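Local structure of bacterial leucyl aminopeptidase (Legionella pneumophila, 6ESL) at residues 111-116 against 306-311; 118-123 against 386-391. The protein removes amino-terminal residues from peptides as a two-zinc, type II-secreted aminopeptidase of family M28, probably serving nutrient acquisition during intracellular infection of amoebas. One frame throughout, in Å; residues are numbered along the deposited sequence.

Interaction 1 (111-116 against 306-311)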
ATOM      1  N   ASP B 111      15.478   6.262   6.265  1.00 76.55           N
ATOM      2  CA  ASP B 111      15.721   4.827   6.474  1.00 79.38           C
ATOM      3  C   ASP B 111      14.529   4.026   5.934  1.00 75.13           C
ATOM      4  O   ASP B 111      13.383   4.405   6.098  1.00 69.92           O
ATOM      5  CB  ASP B 111      15.912   4.454   7.953  1.00 78.55           C
ATOM      6  CG  ASP B 111      17.194   5.004   8.554  1.00 82.01           C
ATOM      7  OD1 ASP B 111      18.195   5.182   7.838  1.00 82.20           O
ATOM      8  OD2 ASP B 111      17.206   5.229   9.766  1.00 82.70           O
ATOM      9  N   VAL B 112      14.828   2.883   5.353  1.00 68.04           N
ATOM     10  CA  VAL B 112      13.846   2.049   4.725  1.00 65.72           C
ATOM     11  C   VAL B 112      13.766   0.698   5.435  1.00 63.33           C
ATOM     12  O   VAL B 112      14.772   0.230   5.961  1.00 67.21           O
ATOM     13  CB  VAL B 112      14.270   1.933   3.250  1.00 67.08           C
ATOM     14  CG1 VAL B 112      13.689   0.753   2.539  1.00 67.44           C
ATOM     15  CG2 VAL B 112      13.962   3.223   2.524  1.00 64.04           C
ATOM     16  N   TYR B 113      12.589   0.097   5.524  1.00 51.42           N
ATOM     17  CA  TYR B 113      12.519  -1.192   6.148  1.00 49.82           C
ATOM     18  C   TYR B 113      13.249  -2.087   5.158  1.00 49.90           C
ATOM     19  O   TYR B 113      12.909  -2.129   4.003  1.00 47.27           O
ATOM     20  CB  TYR B 113      11.062  -1.649   6.348  1.00 45.71           C
ATOM     21  CG  TYR B 113      10.199  -0.782   7.231  1.00 42.33           C
ATOM     22  CD1 TYR B 113      10.437  -0.670   8.578  1.00 43.91           C
ATOM     23  CD2 TYR B 113       9.135  -0.092   6.720  1.00 40.95           C
ATOM     24  CE1 TYR B 113       9.653   0.126   9.374  1.00 43.19           C
ATOM     25  CE2 TYR B 113       8.348   0.706   7.504  1.00 39.27           C
ATOM     26  CZ  TYR B 113       8.605   0.814   8.836  1.00 41.43           C
ATOM     27  OH  TYR B 113       7.833   1.608   9.612  1.00 38.72           O
ATOM     28  N   GLU B 114      14.236  -2.834   5.613  1.00 49.94           N
ATOM     29  CA  GLU B 114      14.993  -3.684   4.705  1.00 52.63           C
ATOM     30  C   GLU B 114      15.264  -4.999   5.345  1.00 49.05           C
ATOM     31  O   GLU B 114      15.166  -5.132   6.544  1.00 48.32           O
ATOM     32  CB  GLU B 114      16.350  -3.042   4.343  1.00 59.64           C
ATOM     33  CG  GLU B 114      16.264  -1.569   3.908  1.00 64.35           C
ATOM     34  CD  GLU B 114      17.625  -0.969   3.527  1.00 71.54           C
ATOM     35  OE1 GLU B 114      18.419  -0.514   4.390  1.00 66.65           O
ATOM     36  OE2 GLU B 114      17.866  -0.923   2.306  1.00 79.31           O
ATOM     37  N   ILE B 115      15.633  -5.935   4.512  1.00 47.28           N
ATOM     38  CA  ILE B 115      16.041  -7.281   4.913  1.00 51.83           C
ATOM     39  C   ILE B 115      17.586  -7.307   4.921  1.00 53.73           C
ATOM     40  O   ILE B 115      18.202  -7.159   3.874  1.00 51.37           O
ATOM     41  CB  ILE B 115      15.506  -8.329   3.887  1.00 50.71           C
ATOM     42  CG1 ILE B 115      13.940  -8.333   3.982  1.00 51.03           C
ATOM     43  CG2 ILE B 115      16.251  -9.657   4.048  1.00 49.46           C
ATOM     44  CD1 ILE B 115      13.128  -9.063   2.940  1.00 51.93           C
ATOM     45  N   LYS B 116      18.157  -7.404   6.115  1.00 53.44           N
ATOM     46  CA  LYS B 116      19.597  -7.322   6.358  1.00 54.93           C
ATOM     47  C   LYS B 116      20.026  -8.258   7.396  1.00 56.09           C
ATOM     48  O   LYS B 116      21.115  -8.094   7.902  1.00 62.25           O
ATOM     49  CB  LYS B 116      19.971  -5.984   6.938  1.00 56.92           C
ATOM     50  CG  LYS B 116      19.582  -4.758   6.145  1.00 57.82           C
ATOM     51  CD  LYS B 116      20.048  -3.552   6.937  1.00 62.07           C
ATOM     52  CE  LYS B 116      20.298  -2.337   6.052  1.00 65.94           C
ATOM     53  NZ  LYS B 116      21.572  -1.629   6.402  1.00 70.14           N
ATOM     54  N   ARG B 306       1.190   1.800   5.136  1.00 30.65           N
ATOM     55  CA  ARG B 306       1.540   1.333   3.816  1.00 29.08           C
ATOM     56  C   ARG B 306       2.937   0.779   3.681  1.00 28.51           C
ATOM     57  O   ARG B 306       3.105  -0.353   3.173  1.00 29.72           O
ATOM     58  CB  ARG B 306       1.264   2.484   2.802  1.00 31.66           C
ATOM     59  CG  ARG B 306       1.834   2.212   1.401  1.00 34.08           C
ATOM     60  CD  ARG B 306       1.416   3.287   0.436  1.00 36.97           C
ATOM     61  NE  ARG B 306       1.442   2.729  -0.934  1.00 39.04           N
ATOM     62  CZ  ARG B 306       1.043   3.408  -2.023  1.00 39.24           C
ATOM     63  NH1 ARG B 306       0.546   4.659  -1.919  1.00 38.79           N
ATOM     64  NH2 ARG B 306       1.175   2.862  -3.219  1.00 37.56           N
ATOM     65  N   ASP B 307       3.973   1.496   4.112  1.00 29.18           N
ATOM     66  CA  ASP B 307       5.321   0.959   4.027  1.00 29.57           C
ATOM     67  C   ASP B 307       5.541  -0.276   4.888  1.00 29.13           C
ATOM     68  O   ASP B 307       6.186  -1.202   4.488  1.00 27.38           O
ATOM     69  CB  ASP B 307       6.392   2.003   4.355  1.00 32.07           C
ATOM     70  CG  ASP B 307       6.513   3.078   3.294  1.00 33.34           C
ATOM     71  OD1 ASP B 307       5.998   2.909   2.168  1.00 32.11           O
ATOM     72  OD2 ASP B 307       7.141   4.110   3.597  1.00 37.77           O
ATOM     73  N   LEU B 308       4.987  -0.288   6.112  1.00 29.79           N
ATOM     74  CA  LEU B 308       5.215  -1.483   6.962  1.00 28.89           C
ATOM     75  C   LEU B 308       4.510  -2.720   6.376  1.00 24.97           C
ATOM     76  O   LEU B 308       5.045  -3.830   6.425  1.00 27.50           O
ATOM     77  CB  LEU B 308       4.754  -1.191   8.396  1.00 30.21           C
ATOM     78  CG  LEU B 308       5.112  -2.292   9.419  1.00 29.83           C
ATOM     79  CD1 LEU B 308       6.597  -2.392   9.582  1.00 31.74           C
ATOM     80  CD2 LEU B 308       4.434  -1.996  10.751  1.00 29.88           C
ATOM     81  N   SER B 309       3.342  -2.511   5.783  1.00 27.53           N
ATOM     82  CA  SER B 309       2.546  -3.570   5.131  1.00 26.61           C
ATOM     83  C   SER B 309       3.277  -4.158   3.952  1.00 28.67           C
ATOM     84  O   SER B 309       3.440  -5.413   3.823  1.00 28.01           O
ATOM     85  CB  SER B 309       1.168  -3.092   4.717  1.00 26.22           C
ATOM     86  OG  SER B 309       0.426  -2.559   5.807  1.00 25.09           O
ATOM     87  N   ASN B 310       3.826  -3.282   3.137  1.00 28.29           N
ATOM     88  CA  ASN B 310       4.727  -3.741   2.042  1.00 29.39           C
ATOM     89  C   ASN B 310       5.928  -4.506   2.542  1.00 29.54           C
ATOM     90  O   ASN B 310       6.305  -5.507   1.949  1.00 27.99           O
ATOM     91  CB  ASN B 310       5.234  -2.563   1.181  1.00 32.60           C
ATOM     92  CG  ASN B 310       4.123  -1.888   0.343  1.00 35.64           C
ATOM     93  OD1 ASN B 310       3.077  -2.495   0.048  1.00 37.26           O
ATOM     94  ND2 ASN B 310       4.420  -0.639  -0.143  1.00 33.00           N
ATOM     95  N   TYR B 311       6.519  -4.056   3.631  1.00 29.61           N
ATOM     96  CA  TYR B 311       7.611  -4.788   4.226  1.00 32.08           C
ATOM     97  C   TYR B 311       7.194  -6.235   4.693  1.00 31.53           C
ATOM     98  O   TYR B 311       7.907  -7.202   4.467  1.00 29.93           O
ATOM     99  CB  TYR B 311       8.204  -4.011   5.415  1.00 34.72           C
ATOM    100  CG  TYR B 311       9.409  -4.629   5.975  1.00 34.88           C
ATOM    101  CD1 TYR B 311      10.560  -4.787   5.203  1.00 37.33           C
ATOM    102  CD2 TYR B 311       9.457  -5.018   7.321  1.00 38.12           C
ATOM    103  CE1 TYR B 311      11.716  -5.353   5.765  1.00 38.38           C
ATOM    104  CE2 TYR B 311      10.557  -5.616   7.870  1.00 36.89           C
ATOM    105  CZ  TYR B 311      11.699  -5.759   7.122  1.00 39.68           C
ATOM    106  OH  TYR B 311      12.817  -6.333   7.675  1.00 40.32           O
TER
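Helix 306-320 starts at the dimer interface, where Arg306 reaches Thr304 of the second subunit, and its opening residues receive the extended loop that runs into helix 118-125. Of the Asp307 side chain it is CB that meets the loop, in the plane of the Tyr113 ring at its edge, 3.9 Å from Tyr113 CE2, while OD2 forms a salt bridge with Arg328 of the second subunit. Leu308, with CG anti to the backbone N (chi1 -172°), brings CD1 over one face of the same ring in a CH-pi contact, 4.0 Å from the centroid. Tyr311, one turn on, also has CG anti to N and sends its ring out along the loop as far as Glu114. Tyr113 CB sits over a face of this ring, 3.6 Å from its centroid, and tightly against Tyr311 CD1 at 3.4 Å. The two aromatic planes meet obliquely at 32°. Farther out, Ile115 CG1 touches Tyr311 CE1 at 4.1 Å, and Tyr311 OH donates to Glu114 O at 2.9 Å. The hydroxyl approaches from above the carbonyl plane and not along it, making an angle of 120° at the carbonyl oxygen. The side-chain part of the contact is thus apolar, while its single hydrogen bond goes to a main-chain oxygen and so helps fix the path of the loop itself.

Interaction 2 (118-123 against 386-391); sequences EEEVNA and FAIELA
Glu389 OE2 is gripped by two hydrogen bonds, one from the main-chain N of His117 and one with Tyr319 OH, which lies on helix 306-320. The setting is an antiparallel helix pair: the first turns of helix 118-125 lie against the last turns of helix 373-391, the C-terminal helix of the alpha/beta M28 fold, whose other side packs on strand 203-209 through Ile204 and Ile206. The short axes approach to 9.5 Å at 158°. A bend at chi2 (-77°) folds the Glu389 carboxylate back toward the start of helix 118-125, where the amino-terminal helix dipole would probably steady its charge. Val121 CG2, beside its backbone N, fills the middle, 3.9 Å from Ile388 CG2 and 3.9 Å from Glu389 OE2; its side chain runs alongside Ile388 in the opposite sense and lies across Glu389. No hydrogen bond joins the two segments directly. Glu120 stretches out fully, CG anti to N (chi1 179°); it crosses Ile388 obliquely and turns a face of its flat carboxylate to the CG2 methyl, which stands almost directly over CD, while OE2 makes a weak hydrogen bond with Thr242. The packing is tightest here: Glu120 CD is 3.2 Å from Ile388 CG2.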
ATOM      1  N   GLU B 118      19.458 -11.919   7.339  1.00 55.06           N
ATOM      2  CA  GLU B 118      19.172 -13.274   6.869  1.00 58.34           C
ATOM      3  C   GLU B 118      19.645 -14.381   7.723  1.00 58.43           C
ATOM      4  O   GLU B 118      18.856 -15.257   8.024  1.00 54.01           O
ATOM      5  CB  GLU B 118      19.724 -13.505   5.471  1.00 64.17           C
ATOM      6  CG  GLU B 118      18.734 -13.004   4.458  1.00 69.46           C
ATOM      7  CD  GLU B 118      19.151 -13.246   3.055  1.00 73.94           C
ATOM      8  OE1 GLU B 118      19.209 -14.451   2.712  1.00 84.78           O
ATOM      9  OE2 GLU B 118      19.384 -12.237   2.341  1.00 71.21           O
ATOM     10  N   GLU B 119      20.934 -14.394   8.079  1.00 61.39           N
ATOM     11  CA  GLU B 119      21.434 -15.548   8.817  1.00 63.75           C
ATOM     12  C   GLU B 119      20.780 -15.695  10.186  1.00 59.40           C
ATOM     13  O   GLU B 119      20.364 -16.812  10.526  1.00 58.52           O
ATOM     14  CB  GLU B 119      22.977 -15.567   8.952  1.00 70.89           C
ATOM     15  CG  GLU B 119      23.705 -15.772   7.620  1.00 75.46           C
ATOM     16  CD  GLU B 119      25.216 -15.716   7.759  1.00 81.46           C
ATOM     17  OE1 GLU B 119      25.704 -15.327   8.859  1.00 84.71           O
ATOM     18  OE2 GLU B 119      25.915 -16.096   6.790  1.00 82.97           O
ATOM     19  N   GLU B 120      20.649 -14.597  10.927  1.00 57.45           N
ATOM     20  CA  GLU B 120      20.023 -14.628  12.247  1.00 57.86           C
ATOM     21  C   GLU B 120      18.553 -15.049  12.180  1.00 54.15           C
ATOM     22  O   GLU B 120      18.087 -15.826  13.013  1.00 51.99           O
ATOM     23  CB  GLU B 120      20.146 -13.263  12.928  1.00 61.25           C
ATOM     24  CG  GLU B 120      19.494 -13.193  14.299  1.00 64.12           C
ATOM     25  CD  GLU B 120      19.630 -11.825  14.939  1.00 68.89           C
ATOM     26  OE1 GLU B 120      20.260 -10.940  14.325  1.00 62.25           O
ATOM     27  OE2 GLU B 120      19.105 -11.635  16.057  1.00 80.98           O
ATOM     28  N   VAL B 121      17.829 -14.535  11.189  1.00 51.32           N
ATOM     29  CA  VAL B 121      16.392 -14.888  11.009  1.00 49.31           C
ATOM     30  C   VAL B 121      16.225 -16.365  10.651  1.00 51.22           C
ATOM     31  O   VAL B 121      15.467 -17.121  11.294  1.00 49.99           O
ATOM     32  CB  VAL B 121      15.746 -14.044   9.878  1.00 48.16           C
ATOM     33  CG1 VAL B 121      14.343 -14.560   9.580  1.00 45.57           C
ATOM     34  CG2 VAL B 121      15.665 -12.568  10.262  1.00 45.59           C
ATOM     35  N   ASN B 122      17.007 -16.806   9.667  1.00 53.87           N
ATOM     36  CA  ASN B 122      16.887 -18.184   9.173  1.00 55.83           C
ATOM     37  C   ASN B 122      17.239 -19.195  10.214  1.00 55.32           C
ATOM     38  O   ASN B 122      16.601 -20.239  10.276  1.00 56.96           O
ATOM     39  CB  ASN B 122      17.646 -18.401   7.842  1.00 58.61           C
ATOM     40  CG  ASN B 122      16.824 -17.911   6.641  1.00 59.48           C
ATOM     41  OD1 ASN B 122      15.621 -18.173   6.564  1.00 62.31           O
ATOM     42  ND2 ASN B 122      17.436 -17.161   5.752  1.00 58.24           N
ATOM     43  N   ALA B 123      18.182 -18.852  11.082  1.00 55.92           N
ATOM     44  CA  ALA B 123      18.515 -19.729  12.236  1.00 57.32           C
ATOM     45  C   ALA B 123      17.434 -19.735  13.280  1.00 54.36           C
ATOM     46  O   ALA B 123      17.085 -20.796  13.845  1.00 53.89           O
ATOM     47  CB  ALA B 123      19.853 -19.301  12.868  1.00 60.84           C
ATOM     48  N   PHE B 386      10.023 -10.444  11.709  1.00 32.10           N
ATOM     49  CA  PHE B 386       9.732  -9.071  11.973  1.00 32.71           C
ATOM     50  C   PHE B 386      10.498  -8.537  13.202  1.00 33.06           C
ATOM     51  O   PHE B 386      11.142  -7.507  13.151  1.00 32.70           O
ATOM     52  CB  PHE B 386       8.191  -8.978  12.228  1.00 32.93           C
ATOM     53  CG  PHE B 386       7.638  -7.610  12.408  1.00 33.00           C
ATOM     54  CD1 PHE B 386       7.201  -6.882  11.285  1.00 35.14           C
ATOM     55  CD2 PHE B 386       7.451  -7.056  13.672  1.00 34.20           C
ATOM     56  CE1 PHE B 386       6.635  -5.598  11.430  1.00 35.48           C
ATOM     57  CE2 PHE B 386       6.887  -5.774  13.818  1.00 33.98           C
ATOM     58  CZ  PHE B 386       6.496  -5.051  12.690  1.00 33.07           C
ATOM     59  N   ALA B 387      10.478  -9.302  14.287  1.00 34.83           N
ATOM     60  CA  ALA B 387      11.200  -8.889  15.502  1.00 37.66           C
ATOM     61  C   ALA B 387      12.691  -8.754  15.222  1.00 39.89           C
ATOM     62  O   ALA B 387      13.285  -7.664  15.441  1.00 41.63           O
ATOM     63  CB  ALA B 387      10.987  -9.895  16.624  1.00 37.19           C
ATOM     64  N   ILE B 388      13.276  -9.813  14.697  1.00 40.04           N
ATOM     65  CA  ILE B 388      14.735  -9.821  14.543  1.00 42.37           C
ATOM     66  C   ILE B 388      15.174  -8.768  13.527  1.00 42.90           C
ATOM     67  O   ILE B 388      16.089  -8.011  13.808  1.00 44.55           O
ATOM     68  CB  ILE B 388      15.268 -11.238  14.227  1.00 42.84           C
ATOM     69  CG1 ILE B 388      15.098 -12.167  15.431  1.00 43.37           C
ATOM     70  CG2 ILE B 388      16.712 -11.182  13.765  1.00 46.58           C
ATOM     71  CD1 ILE B 388      15.251 -13.625  15.111  1.00 42.90           C
ATOM     72  N   GLU B 389      14.531  -8.659  12.368  1.00 42.72           N
ATOM     73  CA  GLU B 389      14.941  -7.636  11.416  1.00 44.26           C
ATOM     74  C   GLU B 389      14.837  -6.224  11.969  1.00 45.63           C
ATOM     75  O   GLU B 389      15.770  -5.445  11.807  1.00 48.19           O
ATOM     76  CB  GLU B 389      14.127  -7.661  10.098  1.00 42.99           C
ATOM     77  CG  GLU B 389      14.515  -8.824   9.190  1.00 45.08           C
ATOM     78  CD  GLU B 389      15.845  -8.581   8.429  1.00 46.63           C
ATOM     79  OE1 GLU B 389      16.298  -7.389   8.398  1.00 47.48           O
ATOM     80  OE2 GLU B 389      16.424  -9.600   7.902  1.00 45.78           O
ATOM     81  N   LEU B 390      13.696  -5.880  12.588  1.00 43.48           N
ATOM     82  CA  LEU B 390      13.475  -4.486  12.937  1.00 43.42           C
ATOM     83  C   LEU B 390      14.175  -4.087  14.262  1.00 46.15           C
ATOM     84  O   LEU B 390      14.577  -2.932  14.439  1.00 46.83           O
ATOM     85  CB  LEU B 390      11.989  -4.186  12.979  1.00 42.88           C
ATOM     86  CG  LEU B 390      11.272  -4.356  11.608  1.00 40.55           C
ATOM     87  CD1 LEU B 390       9.809  -4.061  11.736  1.00 39.91           C
ATOM     88  CD2 LEU B 390      11.871  -3.479  10.541  1.00 40.09           C
ATOM     89  N   ALA B 391      14.320  -5.038  15.171  1.00 47.14           N
ATOM     90  CA  ALA B 391      14.920  -4.771  16.482  1.00 50.81           C
ATOM     91  C   ALA B 391      16.435  -4.764  16.391  1.00 54.81           C
ATOM     92  O   ALA B 391      17.086  -4.268  17.313  1.00 56.08           O
ATOM     93  CB  ALA B 391      14.447  -5.780  17.521  1.00 49.40           C
TER

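Interactions 1 and 2 adjoin, their centres about 13 Å apart; their segments alternate along the chain, and the loop 111-116 and the helix after it both lie against helices 306-320 and 373-391 of the catalytic fold. Glu389 joins them: its OE1 probably accepts a hydrogen bond from Lys116 N at 2.9 Å, and its CB packs 3.1 Å from Tyr311 OH. The same OE1 lies 3.1 Å from Glu114 O, a close pair of oxygens whose repulsion the N-H donors around the carboxylate probably offset. Neither contact includes a zinc ligand. One tie to the site is strand 203-209, which runs under helix 373-391 and ends at the zinc ligand His209.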